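Local coordinates for protein 2,3-dihydroxy-2,3-dihydrophenylpropionate dehydrogenase (Pseudomonas sp. MC1, PDB 5XTF) that catalyses the NAD(+)-dependent oxidation of naphthalene cis-dihydrodiol to 1,2-dihydroxynaphthalene in the breakdown of aromatic hydrocarbons, at residues Q23-S33 with Y48-Q59; G34-F43 with P243-A254. One frame throughout, in Å; residues are numbered along the deposited sequence.

Contact 1: residues Q23-S33 with Y48-Q59; sequences QQVVSITGAGS and YCVSALVRNEEQ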
loop_
_atom_site.group_PDB
_atom_site.type_symbol
_atom_site.label_atom_id
_atom_site.label_comp_id
_atom_site.label_asym_id
_atom_site.label_seq_id
_atom_site.Cartn_x
_atom_site.Cartn_y
_atom_site.Cartn_z
ATOM N N GLN B 23 -19.151 -30.970 -8.682
ATOM C CA GLN B 23 -19.964 -30.407 -7.606
ATOM C C GLN B 23 -19.124 -29.640 -6.588
ATOM O O GLN B 23 -18.263 -30.221 -5.923
ATOM C CB GLN B 23 -20.726 -31.514 -6.900
ATOM C CG GLN B 23 -21.706 -30.959 -5.903
ATOM C CD GLN B 23 -22.575 -29.875 -6.527
ATOM O OE1 GLN B 23 -22.449 -28.697 -6.183
ATOM N NE2 GLN B 23 -23.465 -30.269 -7.451
ATOM N N GLN B 24 -19.384 -28.341 -6.448
ATOM C CA GLN B 24 -18.645 -27.513 -5.501
ATOM C C GLN B 24 -19.475 -27.268 -4.252
ATOM O O GLN B 24 -20.707 -27.224 -4.301
ATOM C CB GLN B 24 -18.235 -26.166 -6.102
ATOM C CG GLN B 24 -17.321 -26.273 -7.304
ATOM C CD GLN B 24 -16.007 -26.930 -6.968
ATOM O OE1 GLN B 24 -15.141 -26.303 -6.368
ATOM N NE2 GLN B 24 -15.849 -28.199 -7.352
ATOM N N VAL B 25 -18.772 -27.089 -3.132
ATOM C CA VAL B 25 -19.359 -26.949 -1.805
ATOM C C VAL B 25 -18.682 -25.785 -1.096
ATOM O O VAL B 25 -17.448 -25.729 -1.038
ATOM C CB VAL B 25 -19.187 -28.237 -0.982
ATOM C CG1 VAL B 25 -19.590 -27.996 0.449
ATOM C CG2 VAL B 25 -19.977 -29.381 -1.611
ATOM N N VAL B 26 -19.479 -24.872 -0.540
ATOM C CA VAL B 26 -18.961 -23.695 0.151
ATOM C C VAL B 26 -19.569 -23.614 1.545
ATOM O O VAL B 26 -20.749 -23.925 1.737
ATOM C CB VAL B 26 -19.242 -22.393 -0.630
ATOM C CG1 VAL B 26 -20.739 -22.168 -0.802
ATOM C CG2 VAL B 26 -18.596 -21.193 0.067
ATOM N N SER B 27 -18.774 -23.158 2.510
ATOM C CA SER B 27 -19.235 -22.986 3.876
ATOM C C SER B 27 -19.008 -21.546 4.328
ATOM O O SER B 27 -17.891 -21.038 4.226
ATOM C CB SER B 27 -18.501 -23.950 4.793
ATOM O OG SER B 27 -19.009 -23.803 6.091
ATOM N N ILE B 28 -20.050 -20.915 4.871
ATOM C CA ILE B 28 -20.119 -19.465 5.078
ATOM C C ILE B 28 -20.439 -19.173 6.546
ATOM O O ILE B 28 -21.500 -19.573 7.027
ATOM C CB ILE B 28 -21.199 -18.848 4.167
ATOM C CG1 ILE B 28 -20.964 -19.266 2.709
ATOM C CG2 ILE B 28 -21.287 -17.331 4.343
ATOM C CD1 ILE B 28 -22.120 -18.976 1.759
ATOM N N THR B 29 -19.547 -18.466 7.255
ATOM C CA THR B 29 -19.907 -17.913 8.566
ATOM C C THR B 29 -20.555 -16.529 8.406
ATOM O O THR B 29 -20.512 -15.911 7.338
ATOM C CB THR B 29 -18.703 -17.788 9.511
ATOM O OG1 THR B 29 -17.943 -16.618 9.166
ATOM C CG2 THR B 29 -17.809 -19.021 9.475
ATOM N N GLY B 30 -21.136 -16.026 9.493
ATOM C CA GLY B 30 -21.886 -14.775 9.413
ATOM C C GLY B 30 -23.010 -14.793 8.395
ATOM O O GLY B 30 -23.242 -13.790 7.711
ATOM N N ALA B 31 -23.743 -15.899 8.295
ATOM C CA ALA B 31 -24.605 -16.150 7.140
ATOM C C ALA B 31 -26.072 -15.758 7.332
ATOM O O ALA B 31 -26.860 -15.892 6.389
ATOM C CB ALA B 31 -24.525 -17.628 6.755
ATOM N N GLY B 32 -26.471 -15.306 8.512
ATOM C CA GLY B 32 -27.859 -15.006 8.781
ATOM C C GLY B 32 -28.280 -13.576 8.558
ATOM O O GLY B 32 -29.456 -13.257 8.757
ATOM N N SER B 33 -27.377 -12.710 8.111
ATOM C CA SER B 33 -27.710 -11.307 7.935
ATOM C C SER B 33 -26.742 -10.700 6.935
ATOM O O SER B 33 -25.689 -11.270 6.637
ATOM C CB SER B 33 -27.618 -10.557 9.258
ATOM O OG SER B 33 -26.257 -10.502 9.655
ATOM N N TYR B 48 -23.846 -24.087 -6.023
ATOM C CA TYR B 48 -23.078 -24.703 -4.945
ATOM C C TYR B 48 -23.986 -25.428 -3.963
ATOM O O TYR B 48 -25.138 -25.045 -3.744
ATOM C CB TYR B 48 -22.289 -23.651 -4.147
ATOM C CG TYR B 48 -21.017 -23.121 -4.782
ATOM C CD1 TYR B 48 -21.065 -22.301 -5.894
ATOM C CD2 TYR B 48 -19.771 -23.418 -4.242
ATOM C CE1 TYR B 48 -19.900 -21.795 -6.478
ATOM C CE2 TYR B 48 -18.597 -22.914 -4.815
ATOM C CZ TYR B 48 -18.672 -22.102 -5.932
ATOM O OH TYR B 48 -17.520 -21.595 -6.510
ATOM N N CYS B 49 -23.443 -26.460 -3.335
ATOM C CA CYS B 49 -23.980 -26.905 -2.060
ATOM C C CYS B 49 -23.428 -25.977 -0.991
ATOM O O CYS B 49 -22.227 -25.676 -0.986
ATOM C CB CYS B 49 -23.589 -28.351 -1.771
ATOM S SG CYS B 49 -24.055 -29.527 -3.063
ATOM N N VAL B 50 -24.299 -25.496 -0.108
ATOM C CA VAL B 50 -23.957 -24.425 0.822
ATOM C C VAL B 50 -24.201 -24.901 2.243
ATOM O O VAL B 50 -25.282 -25.416 2.555
ATOM C CB VAL B 50 -24.768 -23.146 0.537
ATOM C CG1 VAL B 50 -24.473 -22.077 1.594
ATOM C CG2 VAL B 50 -24.460 -22.637 -0.867
ATOM N N SER B 51 -23.206 -24.731 3.098
ATOM C CA SER B 51 -23.435 -24.789 4.528
ATOM C C SER B 51 -23.188 -23.416 5.129
ATOM O O SER B 51 -22.472 -22.576 4.566
ATOM C CB SER B 51 -22.551 -25.829 5.210
ATOM O OG SER B 51 -21.275 -25.310 5.450
ATOM N N ALA B 52 -23.783 -23.192 6.290
ATOM C CA ALA B 52 -23.918 -21.836 6.794
ATOM C C ALA B 52 -23.929 -21.860 8.309
ATOM O O ALA B 52 -24.635 -22.671 8.916
ATOM C CB ALA B 52 -25.200 -21.183 6.268
ATOM N N LEU B 53 -23.135 -20.979 8.905
ATOM C CA LEU B 53 -23.100 -20.782 10.342
ATOM C C LEU B 53 -23.838 -19.496 10.667
ATOM O O LEU B 53 -23.540 -18.439 10.100
ATOM C CB LEU B 53 -21.668 -20.710 10.855
ATOM C CG LEU B 53 -21.571 -20.444 12.355
ATOM C CD1 LEU B 53 -22.369 -21.471 13.123
ATOM C CD2 LEU B 53 -20.110 -20.428 12.819
ATOM N N VAL B 54 -24.785 -19.587 11.586
ATOM C CA VAL B 54 -25.731 -18.520 11.858
ATOM C C VAL B 54 -25.802 -18.305 13.367
ATOM O O VAL B 54 -25.538 -19.230 14.138
ATOM C CB VAL B 54 -27.091 -18.894 11.248
ATOM C CG1 VAL B 54 -27.937 -19.770 12.182
ATOM C CG2 VAL B 54 -27.777 -17.701 10.868
ATOM N N ARG B 55 -26.129 -17.072 13.797
ATOM C CA ARG B 55 -26.028 -16.731 15.224
ATOM C C ARG B 55 -27.194 -17.238 16.063
ATOM O O ARG B 55 -27.011 -17.502 17.254
ATOM C CB ARG B 55 -25.948 -15.216 15.476
ATOM C CG ARG B 55 -24.726 -14.494 14.979
ATOM C CD ARG B 55 -25.103 -13.358 14.015
ATOM N NE ARG B 55 -25.596 -13.828 12.717
ATOM C CZ ARG B 55 -24.846 -14.458 11.824
ATOM N NH1 ARG B 55 -23.579 -14.728 12.053
ATOM N NH2 ARG B 55 -25.355 -14.841 10.703
ATOM N N ASN B 56 -28.399 -17.329 15.512
ATOM C CA ASN B 56 -29.519 -17.725 16.349
ATOM C C ASN B 56 -30.580 -18.424 15.510
ATOM O O ASN B 56 -30.445 -18.606 14.295
ATOM C CB ASN B 56 -30.088 -16.518 17.095
ATOM C CG ASN B 56 -30.558 -15.433 16.163
ATOM O OD1 ASN B 56 -31.149 -15.708 15.117
ATOM N ND2 ASN B 56 -30.298 -14.187 16.533
ATOM N N GLU B 57 -31.664 -18.787 16.184
ATOM C CA GLU B 57 -32.672 -19.656 15.608
ATOM C C GLU B 57 -33.563 -18.895 14.645
ATOM O O GLU B 57 -34.062 -19.485 13.685
ATOM C CB GLU B 57 -33.498 -20.301 16.727
ATOM C CG GLU B 57 -32.689 -20.971 17.891
ATOM C CD GLU B 57 -31.580 -20.105 18.547
ATOM O OE1 GLU B 57 -30.443 -20.600 18.705
ATOM O OE2 GLU B 57 -31.817 -18.925 18.904
ATOM N N GLU B 58 -33.761 -17.593 14.883
ATOM C CA GLU B 58 -34.544 -16.774 13.968
ATOM C C GLU B 58 -33.880 -16.703 12.607
ATOM O O GLU B 58 -34.551 -16.768 11.566
ATOM C CB GLU B 58 -34.719 -15.360 14.520
ATOM C CG GLU B 58 -35.652 -15.230 15.715
ATOM C CD GLU B 58 -35.101 -15.855 16.968
ATOM O OE1 GLU B 58 -35.805 -16.679 17.583
ATOM O OE2 GLU B 58 -33.966 -15.526 17.372
ATOM N N GLN B 59 -32.560 -16.539 12.601
ATOM C CA GLN B 59 -31.844 -16.510 11.340
ATOM C C GLN B 59 -31.854 -17.880 10.682
ATOM O O GLN B 59 -31.893 -17.977 9.453
ATOM C CB GLN B 59 -30.420 -16.018 11.575
ATOM C CG GLN B 59 -30.279 -14.630 12.162
ATOM C CD GLN B 59 -28.831 -14.284 12.405
ATOM O OE1 GLN B 59 -28.026 -15.151 12.742
ATOM N NE2 GLN B 59 -28.484 -13.022 12.218
HETATM O O HOH W 1 -15.784 -23.181 -7.675
#
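In the first beta-alpha-beta unit of the Rossmann fold, Val25 to Ile28 pair in parallel with Cys49 to Ala52, the axes of strands 25-28 and 49-54 lying 4.7 Å apart at 10°. Val26 is gripped at both backbone ends: its N donates to Cys49 O (2.9 Å) and its O accepts from Ser51 N. Ile28 repeats this with Ser51 O and Leu53 N. On the face with Val25, Ser27 OG donates to Ser51 OG at 2.8 Å, and Ser51 OG is also hydrogen-bonded to Thr91 OG1. Beside Val26, on the opposite face, the Tyr48 ring brings CE2 to 3.5 Å from Gln24 CB, while Val26 CG1 meets Tyr48 CD2 with the two side chains nearly perpendicular.

Beyond Ile28 the chain enters the glycine-rich dinucleotide-binding turn of the SDR family, where Ala31 N bonds Leu53 O (3.1 Å). Val54 CG2 already lies 3.4 Å from Gly32 CA, and a side chain there would run into it and into Gln59 CD. Gln59 is an NAD(+)-binding residue like Ser33; its straight chain (chi2 177°) lays the amide alongside Gly32 CA, where OE1 accepts a hydrogen bond from Arg55 N at 2.9 Å and a weak one from Arg55 NE. Cut back to an alanine, Gln59 would probably leave Arg55 N without this acceptor and open a gap beside Gly32 CA. Asn56 OD1 accepts from Gln59 N, capping helix 57-67.

Contact 2: residues G34-F43 with P243-A254; sequences GIGLELVRSF and PEDVVAPYLLLA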
loop_
_atom_site.group_PDB
_atom_site.type_symbol
_atom_site.label_atom_id
_atom_site.label_comp_id
_atom_site.label_asym_id
_atom_site.label_seq_id
_atom_site.Cartn_x
_atom_site.Cartn_y
_atom_site.Cartn_z
ATOM N N GLY B 34 -27.121 -9.525 6.427
ATOM C CA GLY B 34 -26.209 -8.678 5.676
ATOM C C GLY B 34 -25.564 -9.404 4.530
ATOM O O GLY B 34 -26.227 -10.151 3.792
ATOM N N ILE B 35 -24.247 -9.214 4.388
ATOM C CA ILE B 35 -23.540 -9.770 3.236
ATOM C C ILE B 35 -23.579 -11.296 3.256
ATOM O O ILE B 35 -23.716 -11.943 2.210
ATOM C CB ILE B 35 -22.099 -9.233 3.192
ATOM C CG1 ILE B 35 -22.096 -7.744 2.842
ATOM C CG2 ILE B 35 -21.250 -10.037 2.212
ATOM C CD1 ILE B 35 -20.704 -7.117 2.875
ATOM N N GLY B 36 -23.482 -11.896 4.439
ATOM C CA GLY B 36 -23.381 -13.348 4.511
ATOM C C GLY B 36 -24.617 -14.052 4.001
ATOM O O GLY B 36 -24.525 -15.092 3.343
ATOM N N LEU B 37 -25.793 -13.496 4.292
ATOM C CA LEU B 37 -27.032 -14.061 3.769
ATOM C C LEU B 37 -27.077 -13.961 2.245
ATOM O O LEU B 37 -27.533 -14.886 1.561
ATOM C CB LEU B 37 -28.219 -13.348 4.413
ATOM C CG LEU B 37 -29.650 -13.514 3.904
ATOM C CD1 LEU B 37 -30.086 -14.961 3.895
ATOM C CD2 LEU B 37 -30.557 -12.705 4.816
ATOM N N GLU B 38 -26.561 -12.864 1.692
ATOM C CA GLU B 38 -26.534 -12.742 0.241
ATOM C C GLU B 38 -25.515 -13.684 -0.382
ATOM O O GLU B 38 -25.688 -14.107 -1.528
ATOM C CB GLU B 38 -26.250 -11.300 -0.158
ATOM C CG GLU B 38 -27.403 -10.353 0.153
ATOM C CD GLU B 38 -28.738 -10.791 -0.481
ATOM O OE1 GLU B 38 -28.759 -11.266 -1.651
ATOM O OE2 GLU B 38 -29.769 -10.651 0.205
ATOM N N LEU B 39 -24.461 -14.033 0.352
ATOM C CA LEU B 39 -23.529 -15.031 -0.154
ATOM C C LEU B 39 -24.197 -16.398 -0.248
ATOM O O LEU B 39 -23.996 -17.132 -1.227
ATOM C CB LEU B 39 -22.287 -15.084 0.736
ATOM C CG LEU B 39 -21.493 -13.776 0.781
ATOM C CD1 LEU B 39 -20.240 -13.922 1.650
ATOM C CD2 LEU B 39 -21.143 -13.346 -0.628
ATOM N N VAL B 40 -25.014 -16.744 0.749
ATOM C CA VAL B 40 -25.808 -17.968 0.671
ATOM C C VAL B 40 -26.675 -17.958 -0.577
ATOM O O VAL B 40 -26.645 -18.891 -1.388
ATOM C CB VAL B 40 -26.668 -18.131 1.931
ATOM C CG1 VAL B 40 -27.695 -19.265 1.711
ATOM C CG2 VAL B 40 -25.792 -18.379 3.132
ATOM N N ARG B 41 -27.464 -16.900 -0.746
ATOM C CA ARG B 41 -28.340 -16.822 -1.902
ATOM C C ARG B 41 -27.542 -16.827 -3.197
ATOM O O ARG B 41 -27.948 -17.455 -4.181
ATOM C CB ARG B 41 -29.216 -15.579 -1.799
ATOM C CG ARG B 41 -30.121 -15.612 -0.589
ATOM C CD ARG B 41 -30.844 -14.292 -0.373
ATOM N NE ARG B 41 -31.714 -14.357 0.799
ATOM C CZ ARG B 41 -32.223 -13.301 1.426
ATOM N NH1 ARG B 41 -31.945 -12.074 1.001
ATOM N NH2 ARG B 41 -33.005 -13.468 2.493
ATOM N N SER B 42 -26.388 -16.160 -3.214
ATOM C CA SER B 42 -25.633 -16.063 -4.459
ATOM C C SER B 42 -24.962 -17.381 -4.817
ATOM O O SER B 42 -24.942 -17.776 -5.991
ATOM C CB SER B 42 -24.597 -14.948 -4.358
ATOM O OG SER B 42 -25.217 -13.712 -4.636
ATOM N N PHE B 43 -24.369 -18.058 -3.836
ATOM C CA PHE B 43 -23.676 -19.300 -4.145
ATOM C C PHE B 43 -24.675 -20.411 -4.441
ATOM O O PHE B 43 -24.455 -21.234 -5.344
ATOM C CB PHE B 43 -22.733 -19.682 -2.999
ATOM C CG PHE B 43 -21.382 -18.993 -3.057
ATOM C CD1 PHE B 43 -21.183 -17.752 -2.455
ATOM C CD2 PHE B 43 -20.309 -19.587 -3.710
ATOM C CE1 PHE B 43 -19.923 -17.104 -2.507
ATOM C CE2 PHE B 43 -19.045 -18.942 -3.759
ATOM C CZ PHE B 43 -18.866 -17.703 -3.162
ATOM N N PRO B 243 -26.337 -5.029 0.395
ATOM C CA PRO B 243 -25.469 -6.220 0.455
ATOM C C PRO B 243 -25.543 -7.089 -0.794
ATOM O O PRO B 243 -24.537 -7.705 -1.176
ATOM C CB PRO B 243 -25.985 -6.959 1.694
ATOM C CG PRO B 243 -26.585 -5.870 2.559
ATOM C CD PRO B 243 -27.168 -4.870 1.606
ATOM N N GLU B 244 -26.709 -7.141 -1.453
ATOM C CA GLU B 244 -26.861 -7.912 -2.684
ATOM C C GLU B 244 -25.922 -7.436 -3.782
ATOM O O GLU B 244 -25.656 -8.188 -4.724
ATOM C CB GLU B 244 -28.311 -7.831 -3.190
ATOM C CG GLU B 244 -28.575 -6.665 -4.168
ATOM C CD GLU B 244 -30.054 -6.444 -4.493
ATOM O OE1 GLU B 244 -30.891 -6.517 -3.566
ATOM O OE2 GLU B 244 -30.381 -6.189 -5.680
ATOM N N ASP B 245 -25.420 -6.210 -3.685
ATOM C CA ASP B 245 -24.611 -5.637 -4.747
ATOM C C ASP B 245 -23.139 -6.000 -4.652
ATOM O O ASP B 245 -22.409 -5.813 -5.635
ATOM C CB ASP B 245 -24.725 -4.105 -4.754
ATOM C CG ASP B 245 -26.133 -3.610 -5.067
ATOM O OD1 ASP B 245 -26.832 -4.201 -5.931
ATOM O OD2 ASP B 245 -26.540 -2.610 -4.435
ATOM N N VAL B 246 -22.675 -6.517 -3.517
ATOM C CA VAL B 246 -21.243 -6.616 -3.284
ATOM C C VAL B 246 -20.750 -8.067 -3.308
ATOM O O VAL B 246 -19.609 -8.332 -2.920
ATOM C CB VAL B 246 -20.845 -5.896 -1.983
ATOM C CG1 VAL B 246 -21.414 -4.478 -1.981
ATOM C CG2 VAL B 246 -21.315 -6.664 -0.755
ATOM N N VAL B 247 -21.555 -9.007 -3.812
ATOM C CA VAL B 247 -21.200 -10.421 -3.705
ATOM C C VAL B 247 -20.353 -10.947 -4.861
ATOM O O VAL B 247 -19.684 -11.977 -4.698
ATOM C CB VAL B 247 -22.460 -11.298 -3.590
ATOM C CG1 VAL B 247 -23.242 -10.938 -2.330
ATOM C CG2 VAL B 247 -23.325 -11.155 -4.839
ATOM N N ALA B 248 -20.379 -10.299 -6.029
ATOM C CA ALA B 248 -19.639 -10.828 -7.170
ATOM C C ALA B 248 -18.166 -11.111 -6.875
ATOM O O ALA B 248 -17.686 -12.175 -7.299
ATOM C CB ALA B 248 -19.783 -9.889 -8.382
ATOM N N PRO B 249 -17.402 -10.252 -6.169
ATOM C CA PRO B 249 -15.991 -10.597 -5.910
ATOM C C PRO B 249 -15.816 -11.906 -5.158
ATOM O O PRO B 249 -14.852 -12.641 -5.425
ATOM C CB PRO B 249 -15.471 -9.406 -5.080
ATOM C CG PRO B 249 -16.398 -8.272 -5.409
ATOM C CD PRO B 249 -17.742 -8.916 -5.646
ATOM N N TYR B 250 -16.722 -12.222 -4.226
ATOM C CA TYR B 250 -16.626 -13.500 -3.528
ATOM C C TYR B 250 -16.756 -14.662 -4.503
ATOM O O TYR B 250 -15.978 -15.618 -4.444
ATOM C CB TYR B 250 -17.698 -13.604 -2.450
ATOM C CG TYR B 250 -17.551 -12.658 -1.285
ATOM C CD1 TYR B 250 -16.964 -13.070 -0.097
ATOM C CD2 TYR B 250 -18.053 -11.375 -1.358
ATOM C CE1 TYR B 250 -16.870 -12.222 0.974
ATOM C CE2 TYR B 250 -17.969 -10.519 -0.302
ATOM C CZ TYR B 250 -17.372 -10.936 0.864
ATOM O OH TYR B 250 -17.297 -10.046 1.922
ATOM N N LEU B 251 -17.719 -14.581 -5.423
ATOM C CA LEU B 251 -17.928 -15.654 -6.388
ATOM C C LEU B 251 -16.706 -15.851 -7.271
ATOM O O LEU B 251 -16.286 -16.985 -7.516
ATOM C CB LEU B 251 -19.147 -15.345 -7.247
ATOM C CG LEU B 251 -20.512 -15.467 -6.589
ATOM C CD1 LEU B 251 -21.538 -14.864 -7.544
ATOM C CD2 LEU B 251 -20.824 -16.937 -6.314
ATOM N N LEU B 252 -16.140 -14.749 -7.780
ATOM C CA LEU B 252 -14.899 -14.815 -8.546
ATOM C C LEU B 252 -13.788 -15.489 -7.744
ATOM O O LEU B 252 -13.090 -16.378 -8.251
ATOM C CB LEU B 252 -14.472 -13.399 -8.953
ATOM C CG LEU B 252 -13.410 -13.048 -10.009
ATOM C CD1 LEU B 252 -12.998 -11.597 -9.796
ATOM C CD2 LEU B 252 -12.173 -13.924 -10.004
ATOM N N LEU B 253 -13.592 -15.057 -6.493
ATOM C CA LEU B 253 -12.472 -15.559 -5.692
ATOM C C LEU B 253 -12.635 -17.029 -5.301
ATOM O O LEU B 253 -11.634 -17.721 -5.080
ATOM C CB LEU B 253 -12.287 -14.702 -4.435
ATOM C CG LEU B 253 -11.824 -13.249 -4.601
ATOM C CD1 LEU B 253 -11.846 -12.522 -3.244
ATOM C CD2 LEU B 253 -10.443 -13.163 -5.222
ATOM N N ALA B 254 -13.863 -17.524 -5.191
ATOM C CA ALA B 254 -14.076 -18.938 -4.878
ATOM C C ALA B 254 -14.081 -19.839 -6.110
ATOM O O ALA B 254 -13.816 -21.038 -5.985
ATOM C CB ALA B 254 -15.392 -19.121 -4.116
#
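Helix 34-43 and helix 248-254 cross at -56° with their axes 10.4 Å apart, and the 3-10 turn 243-245 ahead of the latter comes closer, with Ile35 CA 4.9 Å from Pro243 CA. Side chains fill the interval. Leu251 CD2 sits over the centre of the Phe43 ring, 3.6 Å from its centroid and only 6° off the normal, a CH-pi contact with the side chains running antiparallel as they pass. Phe43 CG stands anti to its carbonyl carbon (chi1 -84°), which carries the ring out to helix 248-254; Ala254 CB and Tyr250 O meet it at the edge, CB being 3.7 Å from Phe43 CE2.

Leu39 lays both methyls on one face of Tyr250: CD1 toward the rim, CD2 near CG and also 3.6 Å from Val247 CG1. Ile35, which binds NAD(+), crosses Val246 at about a right angle, its CD1 3.7 Å from Val246 CG2. Toward solvent the chemistry changes: Glu38 lays its CG on the backbone of Glu244 while its OE2 forms a salt bridge with Arg41 NH1 (2.7 Å), and Arg41 NE makes a second salt bridge, to Glu66 OE1.

Tyr250 OH bonds Thr157 OG1 in the central sheet. Strands 195-201 and 266-269 back helix 248-254, Ala248 and Leu252 pack on Leu252 of the second subunit, and helix 57-67 takes up Leu37 and Val40 on another side of helix 34-46.

In the fold
The two contacts share helix 34-46, which follows strand 25-28 and precedes strand 49-54, so contact 2 builds outward from the unit that contact 1 closes. Their centres are about 12 Å apart. Phe43 links them: its ring meets the Tyr48 ring edge-to-face, and its O probably accepts from Tyr48 N; Ile28 CD1 also packs against Val40. Contact 1 is the more buried and rests on backbone bonds between neighbouring strands, untouched by other subunits. Contact 2, only partly buried, joins parts distant in sequence through methyl and ring packing and reaches the second subunit. Both hold NAD(+)-binding residues near the glycine-rich turn.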